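Putative amidohydrolase (Unidentified, PDB 3MKV) probably hydrolyses dipeptides that end in proline, as a zinc-dependent prolidase of the amidohydrolase superfamily. Local coordinates at residues A[213-216]-A[217-220]; A[297-300]-A[301-304]; A[235-238]-A[239-242]; A[70-74]-A[75-79]. One frame throughout, in Å; residues are numbered along the deposited sequence.

Contact 1 (A[213-216]-A[217-220]); sequences SEDE and IRAI
Ile217 N closes the first turn of helix 214-225 on Ser213 O at 3.1 Å, and the capping side of that turn is tightly packed. Ser213 OG accepts from Glu216 N at 3.2 Å, while OE2 of Glu216 takes two bonds, from Ser213 N at 2.7 Å and from Ser213 OG at 2.6 Å. With CG beside its own backbone N (chi1 -73°), the extended Glu216 chain is directed toward Ser213. Its other oxygen, OE1, meets Gly173 N and Arg182 of a second subunit, so this buried carboxylate ties the helix start to the subunit interface. Ile217 packs on Cys247, and Ile220 on Val177 and Val181 of helix 174-187. The outer side is looser. Arg218 bends at its third torsion and draws its guanidinium over Glu214 O, with NH1 reaching Glu214 OE2 at 3.0 Å. That bond uses the anti lone pair of OE2, and the two planes stand 78° apart. Asp215 OD1 lies at the guanidinium edge, 4.0 Å from Arg218 NH2, a long salt bridge on the exposed surface. Ser213 and Glu216 thus form a capping box at a helix N-terminus, with an i to i+4 Glu-Arg salt bridge beside it.

Contact 2 (A[297-300]-A[301-304]); sequences IAKI and ADVH
Ile300 O takes two backbone donors at once, His304 N and Val303 N, each at 3.1 Å. The first arrives nearly along the carbonyl direction, the second from above the carbonyl plane, so the short helix 300-304 mixes i to i+4 and i to i+3 bonding. One step earlier, Asp302 N gives Lys299 O only a weak bond of 3.3 Å. Water supplies a further link: water 1 donates to Ile297 O at 2.7 Å and accepts from Ala301 N at 3.1 Å, spanning the break between helices 294-297 and 300-304 where a direct backbone bond is missing. Among the side chains, the contact is apolar and slight. Ile300 and His304 lie side by side and point the same way, CG2 of Ile300 standing 4.0 Å from His304 CB. Both lean on helix 277-286, Ile300 on Leu283 and His304 on Tyr280 and Ala284. Charged groups do not pair across the contact. Lys299 bends at its third torsion (chi3 -73°) and carries NZ to the carbonyl oxygens of Gly199, Ser202 and Asp205, whereas the Asp302 carboxylate sits on the exposed flank beside Lys299 O. The chemistry implies a break in helical bonding that a water spans, followed by a short helix held by the Ile300 carbonyl; the buried lysine probably steadies the 199-205 loop by binding three of its carbonyls.

Contact 3 (A[235-238]-A[239-242]); sequences AYTP and AAIA. With SO4 (sulfate ion), chain K.
Thr237 O receives Ile241 N at 2.7 Å in an almost straight bond (N-H...O 175°), and Pro238 O receives Ala242 N at the same length. These two bonds start helix 238-246. Thr237 is its N-cap: OG1 sits between the backbone N and the carbonyl carbon (chi1 65°), which turns it to the first turn, where it accepts a weak bond of 3.4 Å from Ala240 N. Pro238 suits the first helical position, where the missing N-H costs no helix bond. Tyr236 points away from the helix. Its OH donates to O2 of a sulfate at 2.7 Å, O2 lying at the ring edge, in its plane. The same hydroxyl is hydrogen-bonded to Tyr280 OH, while the ring meets the zinc ligand His234 edge to face and also touches His254, a second ligand of that zinc. His142 and the backbone N of Val200 and Ala201 also bind the sulfate, which probably comes from the crystallisation liquor. Packing closes the inner side of the turn. Ala235 CB, at the end of strand 232-235, lies 4.0 Å from Ile241 CG1 and 4.4 Å from Ala240 CB, and Ile241 CD1 reaches back to Tyr236 O at 3.4 Å. Beyond, Ile241 leans on Thr262 and Val266 of helix 260-269. The chemistry implies a division of labour: two short backbone bonds and apolar packing, helped by the weak cap, fix the turn, while the tyrosine hydroxyl faces an anion site near the zinc centre that a substrate carboxylate could perhaps occupy.

Contact 4 (A[70-74]-A[75-79]); sequences AIEFN and LPRVA
Glu72 and Arg77 meet at an angle, their carboxylate and guanidinium planes 38° apart, with Glu72 OE1 at the guanidinium edge and 2.7 Å from Arg77 NH1. Glu72 OE2 also comes within 2.9 Å of Arg77 NH1. Arg77 is extended from CG to NE, CG anti to the backbone N (chi1 177°), which carries the charge back over the preceding loop. Water 2 accepts from Arg77 NH2 at 2.7 Å and gives a weak bond to OE1, and Arg89 of helix 83-99 adds a second salt bridge to that oxygen. The Asn74 side chain lies across Arg77 at about a right angle. As N-cap of helix 75-78 it turns OD1 to Arg77 N, a 3.3 Å bond whose donor stands well above the amide plane, and ND2 rests 3.4 Å from Arg77 CB. Val78 N closes the turn on Asn74 O. Val78 and Glu72 slide past one another in opposite directions, Val78 CG2 3.5 Å from Glu72 CG, while Val78 CG1 meets Ile71 CG1 at 3.8 Å. Leu75 swings CD2 to Ala70 CB, and water 3 bridges its N to Phe73 O. The chemistry implies that a carboxylate whose OE1 serves both Arg77 and Arg89 probably stays ionised and holds loop 70-74 between two helices.

Contacts 1 to 4 are all local, and contacts 1, 3 and 4 are N-capped helix starts. Contacts 2 and 3 touch: Val303 CG1 packs 4.1 Å from Tyr236 CG, while Tyr280 links the two through Val303 and the Tyr236 hydroxyl. Contact 3 comes closest to the metals, the Tyr236 side chain lying about 5 Å from a zinc ion. The Leu75 side chain of contact 4 is about 7 Å from a zinc ion. In contact 2, the Val303 side chain is about 10 Å from a zinc ion. Contacts 3 and 4 remain about 11 Å apart at their nearest atoms. Contact 1, about 6 Å from contact 3 at nearest atoms, instead faces a second subunit.

Contact 1 (A[213-216]-A[217-220])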
loop_
_atom_site.group_PDB
_atom_site.type_symbol
_atom_site.label_atom_id
_atom_site.label_comp_id
_atom_site.label_asym_id
_atom_site.label_seq_id
_atom_site.Cartn_x
_atom_site.Cartn_y
_atom_site.Cartn_z
ATOM N N SER A 213 9.262 -25.284 -10.097
ATOM C CA SER A 213 10.135 -25.456 -11.246
ATOM C C SER A 213 11.519 -25.865 -10.757
ATOM O O SER A 213 11.845 -25.680 -9.587
ATOM C CB SER A 213 10.256 -24.131 -11.998
ATOM O OG SER A 213 10.938 -23.159 -11.216
ATOM N N GLU A 214 12.337 -26.386 -11.665
ATOM C CA GLU A 214 13.713 -26.760 -11.353
ATOM C C GLU A 214 14.607 -25.566 -11.001
ATOM O O GLU A 214 15.583 -25.698 -10.258
ATOM C CB GLU A 214 14.300 -27.532 -12.525
ATOM C CG GLU A 214 13.505 -28.799 -12.841
ATOM C CD GLU A 214 14.225 -29.707 -13.806
ATOM O OE1 GLU A 214 13.568 -30.608 -14.368
ATOM O OE2 GLU A 214 15.445 -29.509 -14.011
ATOM N N ASP A 215 14.268 -24.403 -11.548
ATOM C CA ASP A 215 14.937 -23.161 -11.203
ATOM C C ASP A 215 14.707 -22.780 -9.744
ATOM O O ASP A 215 15.623 -22.300 -9.069
ATOM C CB ASP A 215 14.426 -22.030 -12.094
ATOM C CG ASP A 215 15.066 -22.029 -13.474
ATOM O OD1 ASP A 215 16.296 -22.230 -13.572
ATOM O OD2 ASP A 215 14.331 -21.808 -14.461
ATOM N N GLU A 216 13.475 -22.955 -9.271
ATOM C CA GLU A 216 13.164 -22.681 -7.862
ATOM C C GLU A 216 13.863 -23.683 -6.945
ATOM O O GLU A 216 14.574 -23.285 -6.033
ATOM C CB GLU A 216 11.647 -22.658 -7.605
ATOM C CG GLU A 216 10.921 -21.425 -8.158
ATOM C CD GLU A 216 9.475 -21.716 -8.524
ATOM O OE1 GLU A 216 8.564 -20.966 -8.091
ATOM O OE2 GLU A 216 9.244 -22.709 -9.246
ATOM N N ILE A 217 13.710 -24.976 -7.217
ATOM C CA ILE A 217 14.336 -26.001 -6.385
ATOM C C ILE A 217 15.831 -25.763 -6.250
ATOM O O ILE A 217 16.365 -25.754 -5.139
ATOM C CB ILE A 217 14.111 -27.423 -6.937
ATOM C CG1 ILE A 217 12.625 -27.773 -6.933
ATOM C CG2 ILE A 217 14.915 -28.461 -6.132
ATOM C CD1 ILE A 217 12.330 -29.167 -7.514
ATOM N N ARG A 218 16.503 -25.577 -7.380
ATOM C CA ARG A 218 17.943 -25.325 -7.379
ATOM C C ARG A 218 18.312 -24.045 -6.618
ATOM O O ARG A 218 19.333 -24.004 -5.931
ATOM C CB ARG A 218 18.506 -25.302 -8.806
ATOM C CG ARG A 218 18.352 -26.624 -9.558
ATOM C CD ARG A 218 19.195 -26.675 -10.839
ATOM N NE ARG A 218 18.503 -26.058 -11.970
ATOM C CZ ARG A 218 17.855 -26.738 -12.913
ATOM N NH1 ARG A 218 17.815 -28.071 -12.884
ATOM N NH2 ARG A 218 17.248 -26.081 -13.888
ATOM N N ALA A 219 17.498 -22.997 -6.726
ATOM C CA ALA A 219 17.741 -21.800 -5.903
ATOM C C ALA A 219 17.606 -22.115 -4.411
ATOM O O ALA A 219 18.420 -21.671 -3.608
ATOM C CB ALA A 219 16.807 -20.662 -6.284
ATOM N N ILE A 220 16.577 -22.878 -4.049
ATOM C CA ILE A 220 16.336 -23.242 -2.650
ATOM C C ILE A 220 17.483 -24.084 -2.082
ATOM O O ILE A 220 17.995 -23.801 -1.003
ATOM C CB ILE A 220 14.969 -23.966 -2.463
ATOM C CG1 ILE A 220 13.804 -23.004 -2.726
ATOM C CG2 ILE A 220 14.835 -24.490 -1.054
ATOM C CD1 ILE A 220 12.479 -23.679 -3.092
#

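Contact 2 (A[297-300]-A[301-304])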
loop_
_atom_site.group_PDB
_atom_site.type_symbol
_atom_site.label_atom_id
_atom_site.label_comp_id
_atom_site.label_asym_id
_atom_site.label_seq_id
_atom_site.Cartn_x
_atom_site.Cartn_y
_atom_site.Cartn_z
ATOM N N ILE A 297 -9.692 -37.029 1.967
ATOM C CA ILE A 297 -10.115 -38.416 2.138
ATOM C C ILE A 297 -10.065 -39.157 0.801
ATOM O O ILE A 297 -9.675 -40.332 0.730
ATOM C CB ILE A 297 -11.548 -38.498 2.711
ATOM C CG1 ILE A 297 -11.567 -38.023 4.166
ATOM C CG2 ILE A 297 -12.086 -39.919 2.593
ATOM C CD1 ILE A 297 -12.950 -37.746 4.700
ATOM N N ALA A 298 -10.453 -38.451 -0.255
ATOM C CA ALA A 298 -10.470 -39.009 -1.596
ATOM C C ALA A 298 -9.062 -39.277 -2.131
ATOM O O ALA A 298 -8.893 -40.016 -3.102
ATOM C CB ALA A 298 -11.228 -38.081 -2.535
ATOM N N LYS A 299 -8.052 -38.687 -1.498
ATOM C CA LYS A 299 -6.690 -38.768 -2.026
ATOM C C LYS A 299 -5.830 -39.882 -1.415
ATOM O O LYS A 299 -4.785 -40.245 -1.965
ATOM C CB LYS A 299 -5.990 -37.407 -1.922
ATOM C CG LYS A 299 -6.439 -36.425 -2.994
ATOM C CD LYS A 299 -5.649 -35.136 -2.952
ATOM C CE LYS A 299 -6.035 -34.288 -1.751
ATOM N NZ LYS A 299 -5.185 -33.062 -1.647
ATOM N N ILE A 300 -6.277 -40.432 -0.292
ATOM C CA ILE A 300 -5.506 -41.457 0.415
ATOM C C ILE A 300 -5.183 -42.685 -0.445
ATOM O O ILE A 300 -4.024 -43.098 -0.546
ATOM C CB ILE A 300 -6.231 -41.904 1.701
ATOM C CG1 ILE A 300 -6.591 -40.682 2.553
ATOM C CG2 ILE A 300 -5.376 -42.888 2.482
ATOM C CD1 ILE A 300 -7.448 -40.996 3.760
ATOM N N ALA A 301 -6.213 -43.259 -1.063
ATOM C CA ALA A 301 -6.079 -44.528 -1.773
ATOM C C ALA A 301 -4.984 -44.478 -2.834
ATOM O O ALA A 301 -4.384 -45.502 -3.175
ATOM C CB ALA A 301 -7.413 -44.931 -2.392
ATOM N N ASP A 302 -4.729 -43.277 -3.346
ATOM C CA ASP A 302 -3.732 -43.075 -4.393
ATOM C C ASP A 302 -2.373 -43.663 -4.014
ATOM O O ASP A 302 -1.731 -44.333 -4.829
ATOM C CB ASP A 302 -3.575 -41.582 -4.711
ATOM C CG ASP A 302 -4.836 -40.963 -5.307
ATOM O OD1 ASP A 302 -4.966 -39.719 -5.251
ATOM O OD2 ASP A 302 -5.693 -41.708 -5.831
ATOM N N VAL A 303 -1.943 -43.415 -2.778
ATOM C CA VAL A 303 -0.593 -43.768 -2.347
ATOM C C VAL A 303 -0.543 -44.868 -1.285
ATOM O O VAL A 303 0.462 -45.551 -1.139
ATOM C CB VAL A 303 0.173 -42.523 -1.810
ATOM C CG1 VAL A 303 0.143 -41.401 -2.828
ATOM C CG2 VAL A 303 -0.405 -42.053 -0.480
ATOM N N HIS A 304 -1.630 -45.030 -0.546
ATOM C CA HIS A 304 -1.652 -45.901 0.624
ATOM C C HIS A 304 -1.227 -47.354 0.371
ATOM O O HIS A 304 -0.427 -47.906 1.130
ATOM C CB HIS A 304 -3.032 -45.836 1.287
ATOM C CG HIS A 304 -3.200 -46.782 2.433
ATOM N ND1 HIS A 304 -4.437 -47.166 2.905
ATOM C CD2 HIS A 304 -2.286 -47.433 3.194
ATOM C CE1 HIS A 304 -4.278 -48.001 3.917
ATOM N NE2 HIS A 304 -2.983 -48.184 4.110
HETATM O O HOH W 1 -9.185 -42.285 -1.009
#

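Contact 3 (A[235-238]-A[239-242])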
loop_
_atom_site.group_PDB
_atom_site.type_symbol
_atom_site.label_atom_id
_atom_site.label_comp_id
_atom_site.label_asym_id
_atom_site.label_seq_id
_atom_site.Cartn_x
_atom_site.Cartn_y
_atom_site.Cartn_z
ATOM N N ALA A 235 7.669 -35.675 -1.907
ATOM C CA ALA A 235 7.524 -36.119 -3.306
ATOM C C ALA A 235 7.053 -37.571 -3.383
ATOM O O ALA A 235 7.602 -38.438 -2.707
ATOM C CB ALA A 235 8.843 -35.953 -4.061
ATOM N N TYR A 236 6.050 -37.843 -4.212
ATOM C CA TYR A 236 5.494 -39.200 -4.324
ATOM C C TYR A 236 5.914 -40.001 -5.570
ATOM O O TYR A 236 6.321 -41.160 -5.450
ATOM C CB TYR A 236 3.972 -39.165 -4.232
ATOM C CG TYR A 236 3.436 -38.933 -2.838
ATOM C CD1 TYR A 236 3.820 -39.750 -1.781
ATOM C CD2 TYR A 236 2.519 -37.920 -2.583
ATOM C CE1 TYR A 236 3.329 -39.549 -0.508
ATOM C CE2 TYR A 236 2.021 -37.709 -1.308
ATOM C CZ TYR A 236 2.430 -38.526 -0.272
ATOM O OH TYR A 236 1.940 -38.325 1.003
ATOM N N THR A 237 5.812 -39.394 -6.753
ATOM C CA THR A 237 6.019 -40.108 -8.021
ATOM C C THR A 237 7.453 -40.108 -8.550
ATOM O O THR A 237 8.250 -39.225 -8.240
ATOM C CB THR A 237 5.130 -39.546 -9.143
ATOM O OG1 THR A 237 5.524 -38.199 -9.430
ATOM C CG2 THR A 237 3.660 -39.579 -8.746
ATOM N N PRO A 238 7.781 -41.111 -9.374
ATOM C CA PRO A 238 9.126 -41.167 -9.946
ATOM C C PRO A 238 9.545 -39.833 -10.568
ATOM O O PRO A 238 10.609 -39.317 -10.259
ATOM C CB PRO A 238 9.011 -42.266 -11.011
ATOM C CG PRO A 238 7.903 -43.176 -10.486
ATOM C CD PRO A 238 6.930 -42.239 -9.803
ATOM N N ALA A 239 8.713 -39.282 -11.442
ATOM C CA ALA A 239 9.021 -38.006 -12.087
ATOM C C ALA A 239 9.370 -36.908 -11.072
ATOM O O ALA A 239 10.355 -36.195 -11.233
ATOM C CB ALA A 239 7.856 -37.576 -12.954
ATOM N N ALA A 240 8.549 -36.779 -10.031
ATOM C CA ALA A 240 8.745 -35.756 -9.006
ATOM C C ALA A 240 9.943 -36.054 -8.099
ATOM O O ALA A 240 10.733 -35.170 -7.767
ATOM C CB ALA A 240 7.478 -35.591 -8.193
ATOM N N ILE A 241 10.087 -37.310 -7.709
ATOM C CA ILE A 241 11.257 -37.724 -6.966
ATOM C C ILE A 241 12.541 -37.465 -7.753
ATOM O O ILE A 241 13.502 -36.896 -7.235
ATOM C CB ILE A 241 11.174 -39.199 -6.632
ATOM C CG1 ILE A 241 9.974 -39.456 -5.708
ATOM C CG2 ILE A 241 12.487 -39.665 -6.027
ATOM C CD1 ILE A 241 9.678 -40.929 -5.453
ATOM N N ALA A 242 12.546 -37.873 -9.016
ATOM C CA ALA A 242 13.730 -37.759 -9.860
ATOM C C ALA A 242 14.216 -36.317 -10.055
ATOM O O ALA A 242 15.416 -36.042 -9.972
ATOM C CB ALA A 242 13.474 -38.436 -11.220
HETATM S S SO4 K . 0.296 -35.904 2.781
HETATM O O1 SO4 K . 0.210 -37.187 3.484
HETATM O O2 SO4 K . 0.424 -36.144 1.345
HETATM O O3 SO4 K . -0.921 -35.128 3.027
HETATM O O4 SO4 K . 1.470 -35.171 3.256
#

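Contact 4 (A[70-74]-A[75-79])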
loop_
_atom_site.group_PDB
_atom_site.type_symbol
_atom_site.label_atom_id
_atom_site.label_comp_id
_atom_site.label_asym_id
_atom_site.label_seq_id
_atom_site.Cartn_x
_atom_site.Cartn_y
_atom_site.Cartn_z
ATOM N N ALA A 70 0.868 -30.124 14.263
ATOM C CA ALA A 70 -0.266 -30.732 13.571
ATOM C C ALA A 70 -1.188 -31.325 14.615
ATOM O O ALA A 70 -1.277 -32.544 14.757
ATOM C CB ALA A 70 0.197 -31.792 12.614
ATOM N N ILE A 71 -1.869 -30.444 15.344
ATOM C CA ILE A 71 -2.667 -30.830 16.504
ATOM C C ILE A 71 -4.035 -31.381 16.116
ATOM O O ILE A 71 -4.767 -31.889 16.972
ATOM C CB ILE A 71 -2.860 -29.652 17.492
ATOM C CG1 ILE A 71 -3.605 -28.493 16.822
ATOM C CG2 ILE A 71 -1.525 -29.172 18.044
ATOM C CD1 ILE A 71 -4.066 -27.422 17.814
ATOM N N GLU A 72 -4.383 -31.270 14.836
ATOM C CA GLU A 72 -5.547 -31.981 14.307
ATOM C C GLU A 72 -5.409 -32.348 12.835
ATOM O O GLU A 72 -4.470 -31.914 12.169
ATOM C CB GLU A 72 -6.868 -31.240 14.576
ATOM C CG GLU A 72 -6.753 -29.789 15.018
ATOM C CD GLU A 72 -8.120 -29.111 15.113
ATOM O OE1 GLU A 72 -8.401 -28.433 16.133
ATOM O OE2 GLU A 72 -8.921 -29.271 14.163
ATOM N N PHE A 73 -6.345 -33.161 12.343
ATOM C CA PHE A 73 -6.358 -33.614 10.946
ATOM C C PHE A 73 -6.608 -32.498 9.913
ATOM O O PHE A 73 -6.186 -32.611 8.763
ATOM C CB PHE A 73 -7.394 -34.732 10.750
ATOM C CG PHE A 73 -6.947 -36.083 11.263
ATOM C CD1 PHE A 73 -7.309 -36.519 12.532
ATOM C CD2 PHE A 73 -6.170 -36.924 10.470
ATOM C CE1 PHE A 73 -6.900 -37.764 13.002
ATOM C CE2 PHE A 73 -5.757 -38.172 10.936
ATOM C CZ PHE A 73 -6.127 -38.588 12.199
ATOM N N ASN A 74 -7.301 -31.437 10.312
ATOM C CA ASN A 74 -7.585 -30.330 9.403
ATOM C C ASN A 74 -6.557 -29.194 9.546
ATOM O O ASN A 74 -6.684 -28.309 10.403
ATOM C CB ASN A 74 -9.016 -29.818 9.616
ATOM C CG ASN A 74 -9.400 -28.710 8.645
ATOM O OD1 ASN A 74 -8.590 -28.266 7.827
ATOM N ND2 ASN A 74 -10.645 -28.251 8.740
ATOM N N LEU A 75 -5.547 -29.225 8.686
ATOM C CA LEU A 75 -4.400 -28.345 8.808
ATOM C C LEU A 75 -4.728 -26.890 8.474
ATOM O O LEU A 75 -4.290 -25.976 9.170
ATOM C CB LEU A 75 -3.256 -28.872 7.942
ATOM C CG LEU A 75 -2.830 -30.292 8.344
ATOM C CD1 LEU A 75 -1.680 -30.795 7.484
ATOM C CD2 LEU A 75 -2.452 -30.333 9.814
ATOM N N PRO A 76 -5.519 -26.668 7.413
ATOM C CA PRO A 76 -5.901 -25.297 7.125
ATOM C C PRO A 76 -6.574 -24.687 8.339
ATOM O O PRO A 76 -6.332 -23.522 8.665
ATOM C CB PRO A 76 -6.907 -25.443 5.980
ATOM C CG PRO A 76 -6.532 -26.728 5.316
ATOM C CD PRO A 76 -6.100 -27.623 6.453
ATOM N N ARG A 77 -7.419 -25.459 9.008
ATOM C CA ARG A 77 -8.092 -24.934 10.185
ATOM C C ARG A 77 -7.111 -24.654 11.325
ATOM O O ARG A 77 -7.288 -23.697 12.081
ATOM C CB ARG A 77 -9.217 -25.849 10.670
ATOM C CG ARG A 77 -9.850 -25.313 11.949
ATOM C CD ARG A 77 -11.003 -26.162 12.458
ATOM N NE ARG A 77 -11.581 -25.567 13.664
ATOM C CZ ARG A 77 -11.309 -25.962 14.906
ATOM N NH1 ARG A 77 -10.475 -26.972 15.129
ATOM N NH2 ARG A 77 -11.882 -25.350 15.931
ATOM N N VAL A 78 -6.075 -25.479 11.445
ATOM C CA VAL A 78 -5.085 -25.295 12.514
ATOM C C VAL A 78 -4.346 -23.943 12.426
ATOM O O VAL A 78 -3.950 -23.386 13.447
ATOM C CB VAL A 78 -4.094 -26.483 12.604
ATOM C CG1 VAL A 78 -3.107 -26.272 13.731
ATOM C CG2 VAL A 78 -4.849 -27.811 12.810
ATOM N N ALA A 79 -4.190 -23.400 11.220
ATOM C CA ALA A 79 -3.456 -22.146 11.056
ATOM C C ALA A 79 -4.273 -20.925 11.477
ATOM O O ALA A 79 -3.724 -19.843 11.678
ATOM C CB ALA A 79 -2.954 -21.985 9.624
HETATM O O HOH W 2 -10.925 -26.921 17.842
HETATM O O HOH W 3 -6.029 -31.254 6.289
#